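Local coordinates for aminotransferase (Neisseria meningitidis Z2491, PDB 3JTX), which probably transfers amino groups between amino acids and 2-oxo acids with pyridoxal 5'-phosphate, as a dimeric member of the class I and II aminotransferase family, at residues A[219-223]-A[224-228]; A[267-270]-A[271-275]. All coordinates share one frame; numbering follows the deposited sequence.

Contact 1. Residues A[219-223]-A[224-228]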
loop_
_atom_site.group_PDB
_atom_site.type_symbol
_atom_site.label_atom_id
_atom_site.label_comp_id
_atom_site.label_asym_id
_atom_site.label_seq_id
_atom_site.Cartn_x
_atom_site.Cartn_y
_atom_site.Cartn_z
ATOM N N LYS A 219 -6.400 -4.099 -31.089
ATOM C CA LYS A 219 -5.821 -3.625 -29.835
ATOM C C LYS A 219 -6.520 -2.354 -29.352
ATOM O O LYS A 219 -6.679 -1.419 -30.127
ATOM C CB LYS A 219 -4.319 -3.353 -30.014
ATOM C CG LYS A 219 -3.538 -4.513 -30.579
ATOM C CD LYS A 219 -2.048 -4.434 -30.324
ATOM C CE LYS A 219 -1.406 -3.205 -30.906
ATOM N NZ LYS A 219 0.073 -3.392 -31.078
ATOM N N PRO A 220 -6.962 -2.321 -28.077
ATOM C CA PRO A 220 -7.605 -1.101 -27.598
ATOM C C PRO A 220 -6.677 0.112 -27.581
ATOM O O PRO A 220 -5.526 0.030 -27.132
ATOM C CB PRO A 220 -8.006 -1.444 -26.155
ATOM C CG PRO A 220 -8.108 -2.941 -26.124
ATOM C CD PRO A 220 -7.188 -3.473 -27.182
ATOM N N LEU A 221 -7.209 1.224 -28.065
ATOM C CA LEU A 221 -6.599 2.528 -27.921
ATOM C C LEU A 221 -6.441 2.858 -26.433
ATOM O O LEU A 221 -7.343 2.589 -25.618
ATOM C CB LEU A 221 -7.498 3.568 -28.607
ATOM C CG LEU A 221 -7.156 5.064 -28.572
ATOM C CD1 LEU A 221 -5.834 5.384 -29.301
ATOM C CD2 LEU A 221 -8.325 5.876 -29.194
ATOM N N GLY A 222 -5.287 3.420 -26.078
ATOM C CA GLY A 222 -5.023 3.878 -24.718
ATOM C C GLY A 222 -4.993 5.406 -24.657
ATOM O O GLY A 222 -4.885 6.087 -25.685
ATOM N N CYS A 223 -5.129 5.929 -23.447
ATOM C CA CYS A 223 -5.172 7.379 -23.210
ATOM C C CYS A 223 -3.937 8.089 -23.770
ATOM O O CYS A 223 -4.042 9.081 -24.487
ATOM C CB CYS A 223 -5.297 7.650 -21.706
ATOM S SG CYS A 223 -5.195 9.401 -21.214
ATOM N N LEU A 224 -2.752 7.575 -23.441
ATOM C CA LEU A 224 -1.506 8.245 -23.880
ATOM C C LEU A 224 -1.337 8.193 -25.398
ATOM O O LEU A 224 -0.916 9.162 -26.015
ATOM C CB LEU A 224 -0.274 7.667 -23.157
ATOM C CG LEU A 224 -0.244 7.798 -21.627
ATOM C CD1 LEU A 224 1.124 7.398 -21.049
ATOM C CD2 LEU A 224 -0.617 9.230 -21.183
ATOM N N GLN A 225 -1.737 7.081 -26.001
ATOM C CA GLN A 225 -1.729 6.946 -27.453
ATOM C C GLN A 225 -2.742 7.893 -28.118
ATOM O O GLN A 225 -2.469 8.455 -29.164
ATOM C CB GLN A 225 -2.048 5.488 -27.832
ATOM C CG GLN A 225 -2.143 5.226 -29.334
ATOM C CD GLN A 225 -2.340 3.757 -29.649
ATOM O OE1 GLN A 225 -3.118 3.072 -28.986
ATOM N NE2 GLN A 225 -1.616 3.261 -30.664
ATOM N N ALA A 226 -3.913 8.055 -27.505
ATOM C CA ALA A 226 -4.939 8.973 -28.025
ATOM C C ALA A 226 -4.420 10.425 -28.029
ATOM O O ALA A 226 -4.605 11.153 -29.010
ATOM C CB ALA A 226 -6.215 8.875 -27.211
ATOM N N ALA A 227 -3.746 10.814 -26.947
ATOM C CA ALA A 227 -3.132 12.137 -26.858
ATOM C C ALA A 227 -2.134 12.344 -27.980
ATOM O O ALA A 227 -2.175 13.362 -28.686
ATOM C CB ALA A 227 -2.449 12.328 -25.509
ATOM N N ALA A 228 -1.232 11.376 -28.137
ATOM C CA ALA A 228 -0.238 11.411 -29.223
ATOM C C ALA A 228 -0.910 11.564 -30.588
ATOM O O ALA A 228 -0.538 12.434 -31.377
ATOM C CB ALA A 228 0.633 10.142 -29.182
HETATM O O HOH W 1 -3.498 0.331 -29.556
#

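Contact 2. Residues A[267-270]-A[271-275]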
loop_
_atom_site.group_PDB
_atom_site.type_symbol
_atom_site.label_atom_id
_atom_site.label_comp_id
_atom_site.label_asym_id
_atom_site.label_seq_id
_atom_site.Cartn_x
_atom_site.Cartn_y
_atom_site.Cartn_z
ATOM N N PHE A 267 3.329 12.985 -6.621
ATOM C CA PHE A 267 2.801 11.704 -6.186
ATOM C C PHE A 267 3.890 10.857 -5.501
ATOM O O PHE A 267 3.645 10.220 -4.458
ATOM C CB PHE A 267 2.198 10.958 -7.377
ATOM C CG PHE A 267 1.290 9.794 -7.016
ATOM C CD1 PHE A 267 0.587 9.741 -5.815
ATOM C CD2 PHE A 267 1.093 8.774 -7.927
ATOM C CE1 PHE A 267 -0.252 8.671 -5.529
ATOM C CE2 PHE A 267 0.245 7.711 -7.640
ATOM C CZ PHE A 267 -0.427 7.669 -6.443
ATOM N N LEU A 268 5.089 10.850 -6.077
ATOM C CA LEU A 268 6.204 10.101 -5.498
ATOM C C LEU A 268 6.515 10.556 -4.060
ATOM O O LEU A 268 6.759 9.726 -3.179
ATOM C CB LEU A 268 7.457 10.217 -6.380
ATOM C CG LEU A 268 8.733 9.603 -5.795
ATOM C CD1 LEU A 268 8.536 8.099 -5.590
ATOM C CD2 LEU A 268 9.958 9.908 -6.721
ATOM N N LEU A 269 6.512 11.865 -3.819
ATOM C CA LEU A 269 6.806 12.397 -2.488
ATOM C C LEU A 269 5.789 11.865 -1.471
ATOM O O LEU A 269 6.145 11.401 -0.393
ATOM C CB LEU A 269 6.795 13.933 -2.494
ATOM C CG LEU A 269 7.105 14.631 -1.159
ATOM C CD1 LEU A 269 8.464 14.166 -0.555
ATOM C CD2 LEU A 269 7.080 16.167 -1.361
ATOM N N TYR A 270 4.518 11.945 -1.831
ATOM C CA TYR A 270 3.448 11.421 -0.998
ATOM C C TYR A 270 3.623 9.922 -0.741
ATOM O O TYR A 270 3.414 9.469 0.388
ATOM C CB TYR A 270 2.100 11.667 -1.686
ATOM C CG TYR A 270 0.896 11.143 -0.945
ATOM C CD1 TYR A 270 0.194 11.953 -0.067
ATOM C CD2 TYR A 270 0.421 9.872 -1.172
ATOM C CE1 TYR A 270 -0.941 11.484 0.610
ATOM C CE2 TYR A 270 -0.694 9.392 -0.490
ATOM C CZ TYR A 270 -1.374 10.216 0.392
ATOM O OH TYR A 270 -2.498 9.730 1.066
ATOM N N ARG A 271 4.017 9.174 -1.778
ATOM C CA ARG A 271 4.129 7.728 -1.702
ATOM C C ARG A 271 5.300 7.286 -0.827
ATOM O O ARG A 271 5.277 6.179 -0.288
ATOM C CB ARG A 271 4.218 7.094 -3.096
ATOM C CG ARG A 271 2.918 7.205 -3.883
ATOM C CD ARG A 271 3.081 6.799 -5.334
ATOM N NE ARG A 271 3.316 5.371 -5.428
ATOM C CZ ARG A 271 2.397 4.435 -5.260
ATOM N NH1 ARG A 271 1.134 4.752 -5.011
ATOM N NH2 ARG A 271 2.747 3.171 -5.358
ATOM N N THR A 272 6.299 8.144 -0.651
ATOM C CA THR A 272 7.400 7.816 0.264
ATOM C C THR A 272 6.888 7.719 1.692
ATOM O O THR A 272 7.368 6.885 2.462
ATOM C CB THR A 272 8.625 8.768 0.163
ATOM O OG1 THR A 272 8.319 10.048 0.731
ATOM C CG2 THR A 272 9.060 8.905 -1.286
ATOM N N TYR A 273 5.872 8.514 2.033
ATOM C CA TYR A 273 5.252 8.427 3.356
ATOM C C TYR A 273 4.160 7.361 3.414
ATOM O O TYR A 273 4.031 6.655 4.427
ATOM C CB TYR A 273 4.696 9.794 3.772
ATOM C CG TYR A 273 5.783 10.794 4.094
ATOM C CD1 TYR A 273 6.335 10.848 5.358
ATOM C CD2 TYR A 273 6.276 11.659 3.124
ATOM C CE1 TYR A 273 7.351 11.744 5.680
ATOM C CE2 TYR A 273 7.301 12.566 3.429
ATOM C CZ TYR A 273 7.830 12.602 4.704
ATOM O OH TYR A 273 8.826 13.500 5.012
ATOM N N HIS A 274 3.397 7.240 2.326
ATOM C CA HIS A 274 2.254 6.317 2.208
ATOM C C HIS A 274 2.710 4.846 2.224
ATOM O O HIS A 274 1.919 3.943 2.545
ATOM C CB HIS A 274 1.485 6.741 0.944
ATOM C CG HIS A 274 0.519 5.749 0.390
ATOM N ND1 HIS A 274 0.805 4.978 -0.724
ATOM C CD2 HIS A 274 -0.780 5.508 0.695
ATOM C CE1 HIS A 274 -0.262 4.260 -1.039
ATOM N NE2 HIS A 274 -1.231 4.552 -0.185
ATOM N N GLY A 275 3.988 4.614 1.911
ATOM C CA GLY A 275 4.642 3.314 2.151
ATOM C C GLY A 275 4.371 2.274 1.078
ATOM O O GLY A 275 4.114 1.100 1.390
#

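Contact 1. Residues A[219-223]-A[224-228]
Leu221 lies against Gln225 and Ala226 in a local contact at the N-terminal end of helix 223-229, where the loop following strand 203-207 turns into the helix. Gly222 occupies the N-cap position, and its O accepts the first helical bond, from Ala226 N at 2.9 Å. Ala227 N to Cys223 O, 3.0 Å, continues the pattern. Gln225 CB comes within 3.6 Å of Gly222 O; as a glycine, Gly222 adds no side chain at this buried N-cap, next to the Gln225 side chain. Leu221, with CG anti to the backbone N (chi1 177°), sends CD1 across the Gln225 chain, 3.7 Å from Gln225 CG, and to within 4.1 Å of Ala226 CB. The small methyl of Ala226 lets the leucine come close, and Trp190 of helix 187-200 touches both. The extended Gln225 chain runs back along the loop to carry OE1 to a water at 2.8 Å, which also donates to Pro220 O at 3.2 Å. That proline carbonyl has a second donor in Arg82, while Glu208 accepts from Cys223 N at the helix start. The chemistry therefore divides: an apolar patch joins the helix to its neighbour, and a water ties its first turn back to the loop.

Contact 2. Residues A[267-270]-A[271-275]
From Phe267 to His274 the backbone is continuous helix, the last two turns of helix 261-274, with side chains three and four residues apart meeting along it. Arg271 N bonds to Phe267 O at 2.9 Å and His274 N to Tyr270 O at 3.0 Å; Thr272 N bonds to Leu268 O and only weakly to Leu269 O. Gly275, at positive phi, ends the helix, a conformation that a residue without a side chain adopts readily.

The central side-chain contact is a CH-pi interaction: Arg271 CD sits over the middle of one face of the Phe267 ring, 3.6 Å from its centroid. A bend at chi3 (69°) then turns the guanidinium, whose plane stands 56° from the ring, so that NH1 passes Phe267 CZ at 3.6 Å and NH2 forms a salt bridge with Glu102 of helix 100-111. Phenylalanine thus offers a flat apolar bed for the aliphatic part of an arginine whose charge is met beyond it; Phe107 packs edge-to-face on the same ring. One turn on, His274 CB lies 3.7 Å from Tyr270 CE2, but the two rings, slid apart, barely overlap.

Thr272 OG1 donates to Leu269 O at 2.8 Å, the hydroxyl folding back onto the helix with chi1 at 72°, while Leu269 O also approaches the edge of the Tyr273 ring. Tyr12 of the second subunit bonds the Thr272 hydroxyl and stacks on Tyr273. On another side of the helix the His274 ring meets His274 of that subunit, its ND1 hydrogen-bonded to Ser276 of its own chain. The helix end therefore combines two chemistries, an arginine held by an aromatic face and a carboxylate within its own subunit, and polar and aromatic groups presented across the dimer interface.

How the contacts relate
Both contacts are local to helices that flank the seven-stranded mixed sheet of the PLP-binding domain, but they lie in different surroundings. Contact 1 begins helix 223-229, packed against strand 237-242 and helix 187-200, with no partner in the second subunit. Contact 2 ends helix 261-274, beside edge strand 94-97 and helix 100-111, and reaches the other chain of the dimer. Their centres are 28 Å apart and their nearest atoms about 13 Å, so they do not touch. Along the chain, the cofactor-carrying Lys245, linked to pyridoxal phosphate, falls between them, which places one contact before and the other after that residue.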